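Local structure of iron aquisition yersiniabactin synthesis enzyme, YbtT (Escherichia coli, 6BA9) at residues A190-G195 with S214-P219; T99-E104 with P184-P189; A9-T14 with L38-L43; P121-E126 with W203-A208. The protein acts as a low-specificity type II thioesterase that maintains production of the metallophore yersiniabactin, presumably by hydrolysing thioesters on the assembly line. The protein carries 1 engineered substitution. All coordinates share one frame; numbering follows the deposited sequence.

Contact 1 of 4, residues A190-G195 with S214-P219; sequences ALLLCG and SHVTGP
The carbonyl oxygen of A190 is gripped by T217 of strand 216-222 and by a water. T217 N donates to A190 O at 3.0 Å, tilted 22° from the carbonyl plane. A water donates to the same oxygen and also bonds T217 OG1, so the threonine hydroxyl is tied back to the neighbouring strand. V216 CA adds a CH...O contact to A190 O. On either side of this oxygen the pairing continues. A190 N donates to H215 O at 2.9 Å, and L192 N donates to T217 O at 3.0 Å. The latter bond runs nearly along the C=O axis, with an N-H...O angle of 164°. The H215 ring takes its own bond elsewhere, from ND1 to R187 O.

The side chains of A190, V216 and L192 share one face of the sheet. V216 CG2 lies anti to its backbone N and reaches L192 CG at 3.6 Å. It also touches L192 CD1, while A190 CB lies farther off. P219 has no N-H to give, and the backbone pairing resumes at V220, which bonds L192. A cis peptide precedes P219, and L192 O meets P219 CA through a CH...O contact at 3.4 Å. Beyond it C194 SG packs on P219 CB at 3.9 Å. Helix 203-207 lies against the proline. The two strands are parallel, 5° apart, and belong to a beta-alpha-beta crossover at the edge of the alpha/beta-hydrolase sheet.

Contact 2 of 4, residues T99-E104 with P184-P189; sequences TCRLLE and PPLRTP
E104, on helix 91-105 of the alpha/beta-hydrolase fold, holds the loop that leads into strand 190-195. Its CG lies anti to the backbone N (chi1 -173°), and the chain stays extended, which carries the carboxylate out to the backbone of R187 and T188. From CB the side chain runs out to CG, which passes 4.2 Å from T188 OG1. CD then faces the backbone nitrogens of R187 and T188. At the tip the two oxygens divide the work. OE2 accepts from R187 N at 2.8 Å, on its syn side and nearly straight at 171°. A water donates to this oxygen and to P185 O. OE1 takes two bonds from T188, both from the same face of the carboxylate. T188 OG1 comes in on the anti side at 2.7 Å, and T188 N from above the plane at 3.0 Å. These bonds fix the rotation of the carboxylate.

Further contacts flank this grip. L186 points its two methyls at the helix, CD1 to C100 CB at 4.1 Å and CD2 to R101 CA at 3.7 Å. R101 sends its guanidinium elsewhere, to a salt bridge with E98. C100 SG lies against T188, 3.4 Å from T188 OG1 and close to T188 CB.

Contact 3 of 4, residues A9-T14 with L38-L43; sequences ARNGNT and LADCAL
D40 binds the 9-14 loop through both carboxylate oxygens and its backbone carbonyl. This loop is the connection from strand 3-7 to strand 16-20, and residues R10 to N13 form a type I' beta turn. R10 NE makes a salt bridge to D40 OD1 at 2.9 Å, with an N-H...O angle of 174°. The oxygen lies in the guanidinium plane. NE stands above the carboxylate plane, and the two flat groups are 71° apart. N11 ND2 donates to D40 OD2 at 3.0 Å, also from above the carboxylate plane. The amide is turned 84° to it. Waters extend both ends: one joins R10 NH2 to OD1, and another donates to OD2.

The backbone adds its own bond, from R10 N to D40 O at 2.9 Å. A9 CA makes a CH...O contact with the same oxygen. The turn closes by its own bond from N13 N to R10 O. N13 CG lies anti to the backbone N, and N13 OD1 comes 3.6 Å from C41 CA. This OD1 is bonded to A15 N, just ahead of strand 16-20. N13 CB packs on D40 CB at 3.8 Å. Farther along, A9 lies beside A42, the first residue of strand 42-46. Their methyls meet there, with A9 CB 4.2 Å from A42 CB.

Contact 4 of 4, residues P121-E126 with W203-A208; sequences PHLHSE and WQQVDA
This is a surface contact between the loop after strand 112-116 and the short helix 203-207, with Q205 and L123 meeting at its middle. Q205 NE2 donates to H124 O at 2.9 Å. The carbonyl oxygen lies in the plane of the Q205 amide, while NE2 is tilted 32° from the carbonyl plane. The glutamine chain bends at chi2 (-81°), which turns CD from the extended course. A water accepts from NE2 and from E126 N, so the amide nitrogen serves two neighbouring points of the loop. Q205 OE1 comes close to the L123 methyl, 3.2 Å from CD1. That same methyl packs on A208 CB at 3.6 Å, so L123 CD1 bridges Q205 and A208, three residues apart.

H122 comes up at the far end of the contact. Its ring points an edge at A208, with CE1 3.4 Å from A208 O and the oxygen near the ring plane. CE1 also touches A208 CB, while L123 CG lies over one ring face, toward the rim. The ring's ND1 is bonded to W212 NE1. At the other end E126 OE1 approaches Q205 CG at 4.0 Å. The loop lies along Q205 and A208. V206 points away from the loop and packs on L192 and C194 of strand 190-195, while W203 and D207 touch P219 of strand 216-222.

How the contacts relate
From the N terminus, contact 3 comes first. It closes over residues 9 to 43 and ties the 9-14 turn to the start of strand 42-46, near one edge of the sheet. Contact 2 reaches from helix 91-105 to the loop before strand 190-195. Contact 4 opens inside that span and closes beyond it, so the two cross. Contact 1 also crosses contact 4, because helix 203-207 lies between its two strands. Contacts 1 and 2 follow in series and touch where S214 N meets L186 O. Contacts 1 and 4 touch through the crossover helix. Contact 3 stands apart, its centre about 32 Å from that of contact 4.

Contact 1 of 4, residues A190-G195 with S214-P219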
loop_
_atom_site.group_PDB
_atom_site.type_symbol
_atom_site.label_atom_id
_atom_site.label_comp_id
_atom_site.label_asym_id
_atom_site.label_seq_id
_atom_site.Cartn_x
_atom_site.Cartn_y
_atom_site.Cartn_z
ATOM N N ALA A 190 4.467 -10.638 9.634
ATOM C CA ALA A 190 4.687 -9.412 8.889
ATOM C C ALA A 190 6.090 -9.372 8.309
ATOM O O ALA A 190 7.065 -9.822 8.929
ATOM C CB ALA A 190 4.470 -8.191 9.758
ATOM N N LEU A 191 6.180 -8.782 7.113
ATOM C CA LEU A 191 7.432 -8.529 6.429
ATOM C C LEU A 191 7.540 -7.041 6.155
ATOM O O LEU A 191 6.585 -6.429 5.655
ATOM C CB LEU A 191 7.457 -9.280 5.106
ATOM C CG LEU A 191 8.604 -8.990 4.145
ATOM C CD1 LEU A 191 9.964 -9.392 4.763
ATOM C CD2 LEU A 191 8.378 -9.715 2.825
ATOM N N LEU A 192 8.687 -6.460 6.481
ATOM C CA LEU A 192 8.988 -5.065 6.228
ATOM C C LEU A 192 9.958 -4.983 5.062
ATOM O O LEU A 192 10.991 -5.669 5.064
ATOM C CB LEU A 192 9.644 -4.433 7.458
ATOM C CG LEU A 192 8.882 -4.495 8.784
ATOM C CD1 LEU A 192 9.666 -3.820 9.900
ATOM C CD2 LEU A 192 7.512 -3.878 8.675
ATOM N N LEU A 193 9.616 -4.166 4.066
ATOM C CA LEU A 193 10.453 -3.921 2.906
ATOM C C LEU A 193 10.792 -2.442 2.834
ATOM O O LEU A 193 9.955 -1.577 3.135
ATOM C CB LEU A 193 9.731 -4.343 1.619
ATOM C CG LEU A 193 9.358 -5.812 1.476
ATOM C CD1 LEU A 193 8.636 -6.021 0.165
ATOM C CD2 LEU A 193 10.594 -6.689 1.545
ATOM N N CYS A 194 12.018 -2.152 2.420
ATOM C CA CYS A 194 12.429 -0.785 2.123
ATOM C C CYS A 194 13.345 -0.804 0.907
ATOM O O CYS A 194 13.827 -1.861 0.478
ATOM C CB CYS A 194 13.063 -0.099 3.334
ATOM S SG CYS A 194 14.703 -0.744 3.770
ATOM N N GLY A 195 13.565 0.381 0.352
ATOM C CA GLY A 195 14.386 0.538 -0.837
ATOM C C GLY A 195 15.756 1.114 -0.524
ATOM O O GLY A 195 15.882 2.060 0.246
ATOM N N SER A 214 4.080 -7.916 16.420
ATOM C CA SER A 214 4.668 -8.932 17.305
ATOM C C SER A 214 5.512 -9.974 16.586
ATOM O O SER A 214 6.404 -10.581 17.211
ATOM C CB SER A 214 3.554 -9.637 18.071
ATOM O OG SER A 214 2.905 -8.689 18.886
ATOM N N HIS A 215 5.265 -10.232 15.307
ATOM C CA HIS A 215 5.904 -11.319 14.566
ATOM C C HIS A 215 6.347 -10.728 13.239
ATOM O O HIS A 215 5.568 -10.689 12.275
ATOM C CB HIS A 215 4.961 -12.500 14.387
ATOM C CG HIS A 215 4.507 -13.077 15.688
ATOM N ND1 HIS A 215 3.192 -13.041 16.100
ATOM C CD2 HIS A 215 5.204 -13.655 16.692
ATOM C CE1 HIS A 215 3.098 -13.586 17.303
ATOM N NE2 HIS A 215 4.303 -13.965 17.682
ATOM N N VAL A 216 7.581 -10.238 13.180
ATOM C CA VAL A 216 7.996 -9.381 12.077
ATOM C C VAL A 216 9.417 -9.714 11.662
ATOM O O VAL A 216 10.281 -9.997 12.499
ATOM C CB VAL A 216 7.828 -7.902 12.456
ATOM C CG1 VAL A 216 8.666 -7.549 13.663
ATOM C CG2 VAL A 216 8.148 -6.992 11.274
ATOM N N THR A 217 9.649 -9.688 10.361
ATOM C CA THR A 217 10.952 -9.881 9.751
ATOM C C THR A 217 11.272 -8.647 8.934
ATOM O O THR A 217 10.402 -8.130 8.221
ATOM C CB THR A 217 10.921 -11.075 8.801
ATOM O OG1 THR A 217 10.560 -12.267 9.515
ATOM C CG2 THR A 217 12.297 -11.274 8.143
ATOM N N GLY A 218 12.521 -8.201 8.995
ATOM C CA GLY A 218 12.985 -7.073 8.216
ATOM C C GLY A 218 13.371 -5.873 9.058
ATOM O O GLY A 218 13.428 -5.954 10.292
ATOM N N PRO A 219 13.641 -4.720 8.419
ATOM C CA PRO A 219 13.483 -4.491 6.974
ATOM C C PRO A 219 14.408 -5.320 6.099
ATOM O O PRO A 219 15.583 -5.553 6.432
ATOM C CB PRO A 219 13.802 -2.994 6.812
ATOM C CG PRO A 219 13.575 -2.391 8.195
ATOM C CD PRO A 219 13.968 -3.482 9.142
HETATM O O HOH W 1 7.556 -12.640 9.465
#

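Contact 2 of 4, residues T99-E104 with P184-P189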
loop_
_atom_site.group_PDB
_atom_site.type_symbol
_atom_site.label_atom_id
_atom_site.label_comp_id
_atom_site.label_asym_id
_atom_site.label_seq_id
_atom_site.Cartn_x
_atom_site.Cartn_y
_atom_site.Cartn_z
ATOM N N THR A 99 -6.312 -2.455 7.713
ATOM C CA THR A 99 -7.180 -3.534 7.253
ATOM C C THR A 99 -6.857 -4.829 7.978
ATOM O O THR A 99 -7.763 -5.547 8.433
ATOM C CB THR A 99 -7.022 -3.709 5.740
ATOM O OG1 THR A 99 -7.382 -2.493 5.069
ATOM C CG2 THR A 99 -7.925 -4.820 5.208
ATOM N N CYS A 100 -5.570 -5.131 8.106
ATOM C CA CYS A 100 -5.144 -6.334 8.798
ATOM C C CYS A 100 -5.580 -6.295 10.249
ATOM O O CYS A 100 -6.009 -7.322 10.796
ATOM C CB CYS A 100 -3.623 -6.473 8.681
ATOM S SG CYS A 100 -2.990 -8.117 9.133
ATOM N N ARG A 101 -5.515 -5.123 10.873
ATOM C CA ARG A 101 -5.976 -4.953 12.253
ATOM C C ARG A 101 -7.435 -5.372 12.381
ATOM O O ARG A 101 -7.794 -6.156 13.269
ATOM C CB ARG A 101 -5.773 -3.504 12.677
ATOM C CG ARG A 101 -6.206 -3.123 14.083
ATOM C CD ARG A 101 -5.454 -1.849 14.587
ATOM N NE ARG A 101 -6.277 -1.119 15.544
ATOM C CZ ARG A 101 -6.578 0.178 15.486
ATOM N NH1 ARG A 101 -6.104 0.956 14.521
ATOM N NH2 ARG A 101 -7.357 0.710 16.427
ATOM N N LEU A 102 -8.288 -4.888 11.477
ATOM C CA LEU A 102 -9.708 -5.230 11.547
ATOM C C LEU A 102 -9.934 -6.720 11.316
ATOM O O LEU A 102 -10.724 -7.349 12.028
ATOM C CB LEU A 102 -10.494 -4.410 10.520
ATOM C CG LEU A 102 -10.519 -2.897 10.767
ATOM C CD1 LEU A 102 -11.139 -2.161 9.619
ATOM C CD2 LEU A 102 -11.265 -2.541 12.072
ATOM N N LEU A 103 -9.266 -7.315 10.330
ATOM C CA LEU A 103 -9.483 -8.723 10.019
ATOM C C LEU A 103 -8.995 -9.623 11.143
ATOM O O LEU A 103 -9.654 -10.618 11.490
ATOM C CB LEU A 103 -8.802 -9.095 8.711
ATOM C CG LEU A 103 -9.417 -8.420 7.498
ATOM C CD1 LEU A 103 -8.617 -8.833 6.289
ATOM C CD2 LEU A 103 -10.882 -8.774 7.313
ATOM N N GLU A 104 -7.841 -9.291 11.722
ATOM C CA GLU A 104 -7.316 -10.061 12.849
ATOM C C GLU A 104 -8.266 -9.993 14.035
ATOM O O GLU A 104 -8.564 -11.026 14.658
ATOM C CB GLU A 104 -5.919 -9.528 13.218
ATOM C CG GLU A 104 -5.181 -10.324 14.252
ATOM C CD GLU A 104 -3.768 -9.790 14.436
ATOM O OE1 GLU A 104 -3.080 -9.549 13.416
ATOM O OE2 GLU A 104 -3.393 -9.580 15.593
ATOM N N PRO A 184 -3.193 -2.768 20.758
ATOM C CA PRO A 184 -2.340 -3.947 20.833
ATOM C C PRO A 184 -1.547 -4.131 19.562
ATOM O O PRO A 184 -1.994 -3.742 18.464
ATOM C CB PRO A 184 -3.345 -5.097 21.025
ATOM C CG PRO A 184 -4.546 -4.442 21.618
ATOM C CD PRO A 184 -4.611 -3.105 20.970
ATOM N N PRO A 185 -0.370 -4.739 19.635
ATOM C CA PRO A 185 0.378 -5.055 18.425
ATOM C C PRO A 185 -0.356 -6.111 17.620
ATOM O O PRO A 185 -1.147 -6.903 18.144
ATOM C CB PRO A 185 1.707 -5.596 18.959
ATOM C CG PRO A 185 1.352 -6.175 20.282
ATOM C CD PRO A 185 0.277 -5.291 20.845
ATOM N N LEU A 186 -0.104 -6.109 16.327
ATOM C CA LEU A 186 -0.699 -7.102 15.456
ATOM C C LEU A 186 0.100 -8.382 15.517
ATOM O O LEU A 186 1.334 -8.353 15.595
ATOM C CB LEU A 186 -0.713 -6.585 14.019
ATOM C CG LEU A 186 -1.661 -5.428 13.723
ATOM C CD1 LEU A 186 -1.838 -5.294 12.207
ATOM C CD2 LEU A 186 -3.015 -5.631 14.383
ATOM N N ARG A 187 -0.600 -9.511 15.511
ATOM C CA ARG A 187 0.029 -10.821 15.565
ATOM C C ARG A 187 0.169 -11.485 14.209
ATOM O O ARG A 187 0.886 -12.488 14.101
ATOM C CB ARG A 187 -0.731 -11.728 16.524
ATOM C CG ARG A 187 -0.473 -11.358 17.976
ATOM C CD ARG A 187 -1.536 -10.436 18.526
ATOM N NE ARG A 187 -1.189 -9.923 19.858
ATOM C CZ ARG A 187 -2.074 -9.421 20.715
ATOM N NH1 ARG A 187 -3.365 -9.387 20.400
ATOM N NH2 ARG A 187 -1.672 -8.965 21.895
ATOM N N THR A 188 -0.467 -10.958 13.174
ATOM C CA THR A 188 -0.282 -11.519 11.844
ATOM C C THR A 188 1.200 -11.455 11.467
ATOM O O THR A 188 1.826 -10.396 11.608
ATOM C CB THR A 188 -1.100 -10.701 10.839
ATOM O OG1 THR A 188 -2.511 -10.852 11.095
ATOM C CG2 THR A 188 -0.819 -11.133 9.396
ATOM N N PRO A 189 1.781 -12.530 10.937
ATOM C CA PRO A 189 3.191 -12.473 10.530
ATOM C C PRO A 189 3.399 -11.410 9.465
ATOM O O PRO A 189 2.616 -11.299 8.513
ATOM C CB PRO A 189 3.448 -13.872 9.971
ATOM C CG PRO A 189 2.475 -14.728 10.694
ATOM C CD PRO A 189 1.232 -13.886 10.802
HETATM O O HOH W 2 -3.912 -7.315 17.584
#

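Contact 3 of 4, residues A9-T14 with L38-L43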
loop_
_atom_site.group_PDB
_atom_site.type_symbol
_atom_site.label_atom_id
_atom_site.label_comp_id
_atom_site.label_asym_id
_atom_site.label_seq_id
_atom_site.Cartn_x
_atom_site.Cartn_y
_atom_site.Cartn_z
ATOM N N ALA A 9 -4.890 -17.102 -9.834
ATOM C CA ALA A 9 -4.039 -18.124 -9.258
ATOM C C ALA A 9 -3.645 -19.116 -10.345
ATOM O O ALA A 9 -4.400 -19.363 -11.292
ATOM C CB ALA A 9 -4.775 -18.859 -8.140
ATOM N N ARG A 10 -2.450 -19.678 -10.219
ATOM C CA ARG A 10 -2.041 -20.724 -11.147
ATOM C C ARG A 10 -1.313 -21.833 -10.406
ATOM O O ARG A 10 -0.952 -21.719 -9.228
ATOM C CB ARG A 10 -1.179 -20.184 -12.295
ATOM C CG ARG A 10 0.196 -19.743 -11.878
ATOM C CD ARG A 10 0.998 -19.270 -13.079
ATOM N NE ARG A 10 2.359 -18.899 -12.738
ATOM C CZ ARG A 10 3.178 -18.256 -13.564
ATOM N NH1 ARG A 10 2.763 -17.909 -14.774
ATOM N NH2 ARG A 10 4.407 -17.951 -13.185
ATOM N N ASN A 11 -1.099 -22.927 -11.136
ATOM C CA ASN A 11 -0.336 -24.068 -10.651
ATOM C C ASN A 11 -0.935 -24.682 -9.386
ATOM O O ASN A 11 -0.209 -25.236 -8.569
ATOM C CB ASN A 11 1.139 -23.733 -10.457
ATOM C CG ASN A 11 1.823 -23.375 -11.749
ATOM O OD1 ASN A 11 1.374 -23.767 -12.824
ATOM N ND2 ASN A 11 2.906 -22.617 -11.657
ATOM N N GLY A 12 -2.256 -24.589 -9.235
ATOM C CA GLY A 12 -2.942 -25.107 -8.067
ATOM C C GLY A 12 -2.798 -24.277 -6.804
ATOM O O GLY A 12 -3.319 -24.682 -5.757
ATOM N N ASN A 13 -2.118 -23.135 -6.863
ATOM C CA ASN A 13 -1.927 -22.313 -5.677
ATOM C C ASN A 13 -3.266 -21.753 -5.225
ATOM O O ASN A 13 -4.138 -21.449 -6.042
ATOM C CB ASN A 13 -0.970 -21.168 -5.994
ATOM C CG ASN A 13 -0.398 -20.553 -4.766
ATOM O OD1 ASN A 13 -0.999 -19.659 -4.172
ATOM N ND2 ASN A 13 0.789 -21.012 -4.376
ATOM N N THR A 14 -3.416 -21.590 -3.907
ATOM C CA THR A 14 -4.671 -21.114 -3.331
ATOM C C THR A 14 -4.548 -19.749 -2.664
ATOM O O THR A 14 -5.567 -19.192 -2.240
ATOM C CB THR A 14 -5.231 -22.135 -2.325
ATOM O OG1 THR A 14 -4.338 -22.278 -1.216
ATOM C CG2 THR A 14 -5.420 -23.486 -3.000
ATOM N N LEU A 38 4.468 -13.126 -11.714
ATOM C CA LEU A 38 5.747 -13.385 -11.069
ATOM C C LEU A 38 5.658 -14.315 -9.860
ATOM O O LEU A 38 6.693 -14.631 -9.253
ATOM C CB LEU A 38 6.401 -12.067 -10.664
ATOM C CG LEU A 38 6.692 -11.153 -11.853
ATOM C CD1 LEU A 38 7.179 -9.779 -11.434
ATOM C CD2 LEU A 38 7.745 -11.791 -12.760
ATOM N N ALA A 39 4.463 -14.760 -9.503
ATOM C CA ALA A 39 4.259 -15.733 -8.439
ATOM C C ALA A 39 2.916 -16.382 -8.706
ATOM O O ALA A 39 2.098 -15.847 -9.453
ATOM C CB ALA A 39 4.271 -15.093 -7.045
ATOM N N ASP A 40 2.687 -17.548 -8.093
ATOM C CA ASP A 40 1.521 -18.355 -8.449
ATOM C C ASP A 40 0.220 -17.952 -7.740
ATOM O O ASP A 40 -0.852 -18.465 -8.100
ATOM C CB ASP A 40 1.825 -19.826 -8.172
ATOM C CG ASP A 40 2.870 -20.401 -9.129
ATOM O OD1 ASP A 40 3.233 -19.747 -10.127
ATOM O OD2 ASP A 40 3.324 -21.522 -8.849
ATOM N N CYS A 41 0.280 -17.063 -6.751
ATOM C CA CYS A 41 -0.923 -16.625 -6.066
ATOM C C CYS A 41 -1.781 -15.790 -7.001
ATOM O O CYS A 41 -1.283 -15.172 -7.942
ATOM C CB CYS A 41 -0.534 -15.750 -4.867
ATOM S SG CYS A 41 0.565 -14.357 -5.251
ATOM N N ALA A 42 -3.082 -15.756 -6.718
ATOM C CA ALA A 42 -3.923 -14.698 -7.247
ATOM C C ALA A 42 -3.414 -13.372 -6.705
ATOM O O ALA A 42 -2.856 -13.306 -5.606
ATOM C CB ALA A 42 -5.379 -14.912 -6.838
ATOM N N LEU A 43 -3.550 -12.325 -7.516
ATOM C CA LEU A 43 -3.120 -10.979 -7.166
ATOM C C LEU A 43 -4.221 -10.000 -7.538
ATOM O O LEU A 43 -4.682 -9.980 -8.686
ATOM C CB LEU A 43 -1.860 -10.575 -7.919
ATOM C CG LEU A 43 -1.371 -9.133 -7.751
ATOM C CD1 LEU A 43 -0.970 -8.815 -6.307
ATOM C CD2 LEU A 43 -0.180 -8.867 -8.666
HETATM O O HOH W 3 5.642 -19.376 -11.090
HETATM O O HOH W 4 2.208 -23.038 -6.819
#

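Contact 4 of 4, residues P121-E126 with W203-A208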
loop_
_atom_site.group_PDB
_atom_site.type_symbol
_atom_site.label_atom_id
_atom_site.label_comp_id
_atom_site.label_asym_id
_atom_site.label_seq_id
_atom_site.Cartn_x
_atom_site.Cartn_y
_atom_site.Cartn_z
ATOM N N PRO A 121 3.435 4.162 12.097
ATOM C CA PRO A 121 2.292 5.043 12.421
ATOM C C PRO A 121 2.511 6.030 13.562
ATOM O O PRO A 121 1.705 6.963 13.672
ATOM C CB PRO A 121 1.155 4.062 12.739
ATOM C CG PRO A 121 1.539 2.798 12.024
ATOM C CD PRO A 121 3.036 2.744 12.137
ATOM N N HIS A 122 3.552 5.887 14.383
ATOM C CA HIS A 122 3.854 6.910 15.377
ATOM C C HIS A 122 4.819 7.964 14.859
ATOM O O HIS A 122 5.222 8.855 15.624
ATOM C CB HIS A 122 4.407 6.276 16.661
ATOM C CG HIS A 122 5.701 5.561 16.467
ATOM N ND1 HIS A 122 5.785 4.341 15.830
ATOM C CD2 HIS A 122 6.966 5.878 16.840
ATOM C CE1 HIS A 122 7.043 3.940 15.815
ATOM N NE2 HIS A 122 7.782 4.864 16.409
ATOM N N LEU A 123 5.197 7.890 13.590
ATOM C CA LEU A 123 6.096 8.836 12.959
ATOM C C LEU A 123 5.364 9.635 11.885
ATOM O O LEU A 123 4.200 9.375 11.566
ATOM C CB LEU A 123 7.288 8.096 12.353
ATOM C CG LEU A 123 8.104 7.202 13.293
ATOM C CD1 LEU A 123 9.191 6.491 12.549
ATOM C CD2 LEU A 123 8.701 8.021 14.438
ATOM N N HIS A 124 6.055 10.634 11.349
ATOM C CA HIS A 124 5.606 11.372 10.175
ATOM C C HIS A 124 6.612 11.188 9.048
ATOM O O HIS A 124 7.809 11.005 9.281
ATOM C CB HIS A 124 5.485 12.875 10.478
ATOM C CG HIS A 124 4.579 13.199 11.625
ATOM N ND1 HIS A 124 3.230 13.426 11.468
ATOM C CD2 HIS A 124 4.839 13.374 12.942
ATOM C CE1 HIS A 124 2.692 13.701 12.647
ATOM N NE2 HIS A 124 3.649 13.682 13.556
ATOM N N SER A 125 6.114 11.265 7.814
ATOM C CA SER A 125 6.991 11.279 6.651
ATOM C C SER A 125 7.923 12.484 6.705
ATOM O O SER A 125 7.545 13.569 7.151
ATOM C CB SER A 125 6.142 11.350 5.377
ATOM O OG SER A 125 6.977 11.421 4.242
ATOM N N GLU A 126 9.153 12.304 6.228
ATOM C CA GLU A 126 10.044 13.453 6.195
ATOM C C GLU A 126 9.595 14.489 5.165
ATOM O O GLU A 126 9.758 15.687 5.399
ATOM C CB GLU A 126 11.498 13.005 6.031
ATOM C CG GLU A 126 12.028 12.378 7.335
ATOM C CD GLU A 126 13.464 11.887 7.255
ATOM O OE1 GLU A 126 13.681 10.661 7.068
ATOM O OE2 GLU A 126 14.379 12.730 7.404
ATOM N N TRP A 203 15.477 3.408 5.919
ATOM C CA TRP A 203 15.511 2.173 6.694
ATOM C C TRP A 203 14.983 2.412 8.107
ATOM O O TRP A 203 14.159 1.644 8.617
ATOM C CB TRP A 203 16.948 1.633 6.724
ATOM C CG TRP A 203 17.067 0.316 7.439
ATOM C CD1 TRP A 203 17.113 -0.910 6.867
ATOM C CD2 TRP A 203 17.197 0.103 8.855
ATOM N NE1 TRP A 203 17.234 -1.880 7.833
ATOM C CE2 TRP A 203 17.287 -1.281 9.059
ATOM C CE3 TRP A 203 17.234 0.946 9.964
ATOM C CZ2 TRP A 203 17.411 -1.840 10.337
ATOM C CZ3 TRP A 203 17.359 0.378 11.227
ATOM C CH2 TRP A 203 17.440 -0.985 11.391
ATOM N N GLN A 204 15.443 3.489 8.749
ATOM C CA GLN A 204 15.051 3.792 10.124
ATOM C C GLN A 204 13.551 4.043 10.233
ATOM O O GLN A 204 12.900 3.570 11.175
ATOM C CB GLN A 204 15.845 5.010 10.609
ATOM C CG GLN A 204 17.375 4.795 10.752
ATOM C CD GLN A 204 18.192 4.669 9.432
ATOM O OE1 GLN A 204 17.796 5.116 8.336
ATOM N NE2 GLN A 204 19.373 4.062 9.563
ATOM N N GLN A 205 12.977 4.744 9.255
ATOM C CA GLN A 205 11.540 5.018 9.278
ATOM C C GLN A 205 10.719 3.729 9.144
ATOM O O GLN A 205 9.658 3.588 9.771
ATOM C CB GLN A 205 11.189 6.015 8.166
ATOM C CG GLN A 205 11.690 7.463 8.378
ATOM C CD GLN A 205 10.819 8.299 9.307
ATOM O OE1 GLN A 205 10.994 8.251 10.517
ATOM N NE2 GLN A 205 9.902 9.103 8.737
ATOM N N VAL A 206 11.189 2.782 8.330
ATOM C CA VAL A 206 10.490 1.514 8.152
ATOM C C VAL A 206 10.714 0.588 9.339
ATOM O O VAL A 206 9.781 -0.071 9.815
ATOM C CB VAL A 206 10.896 0.863 6.815
ATOM C CG1 VAL A 206 10.192 -0.452 6.635
ATOM C CG2 VAL A 206 10.594 1.787 5.640
ATOM N N ASP A 207 11.946 0.553 9.864
ATOM C CA ASP A 207 12.272 -0.318 10.985
ATOM C C ASP A 207 11.396 -0.035 12.200
ATOM O O ASP A 207 11.129 -0.945 13.001
ATOM C CB ASP A 207 13.748 -0.118 11.352
ATOM C CG ASP A 207 14.212 -1.078 12.423
ATOM O OD1 ASP A 207 14.171 -2.296 12.201
ATOM O OD2 ASP A 207 14.621 -0.576 13.495
ATOM N N ALA A 208 10.971 1.219 12.373
ATOM C CA ALA A 208 10.122 1.610 13.490
ATOM C C ALA A 208 8.779 0.895 13.505
ATOM O O ALA A 208 8.073 0.919 14.533
ATOM C CB ALA A 208 9.937 3.116 13.456
HETATM O O HOH W 5 9.751 9.290 5.802
#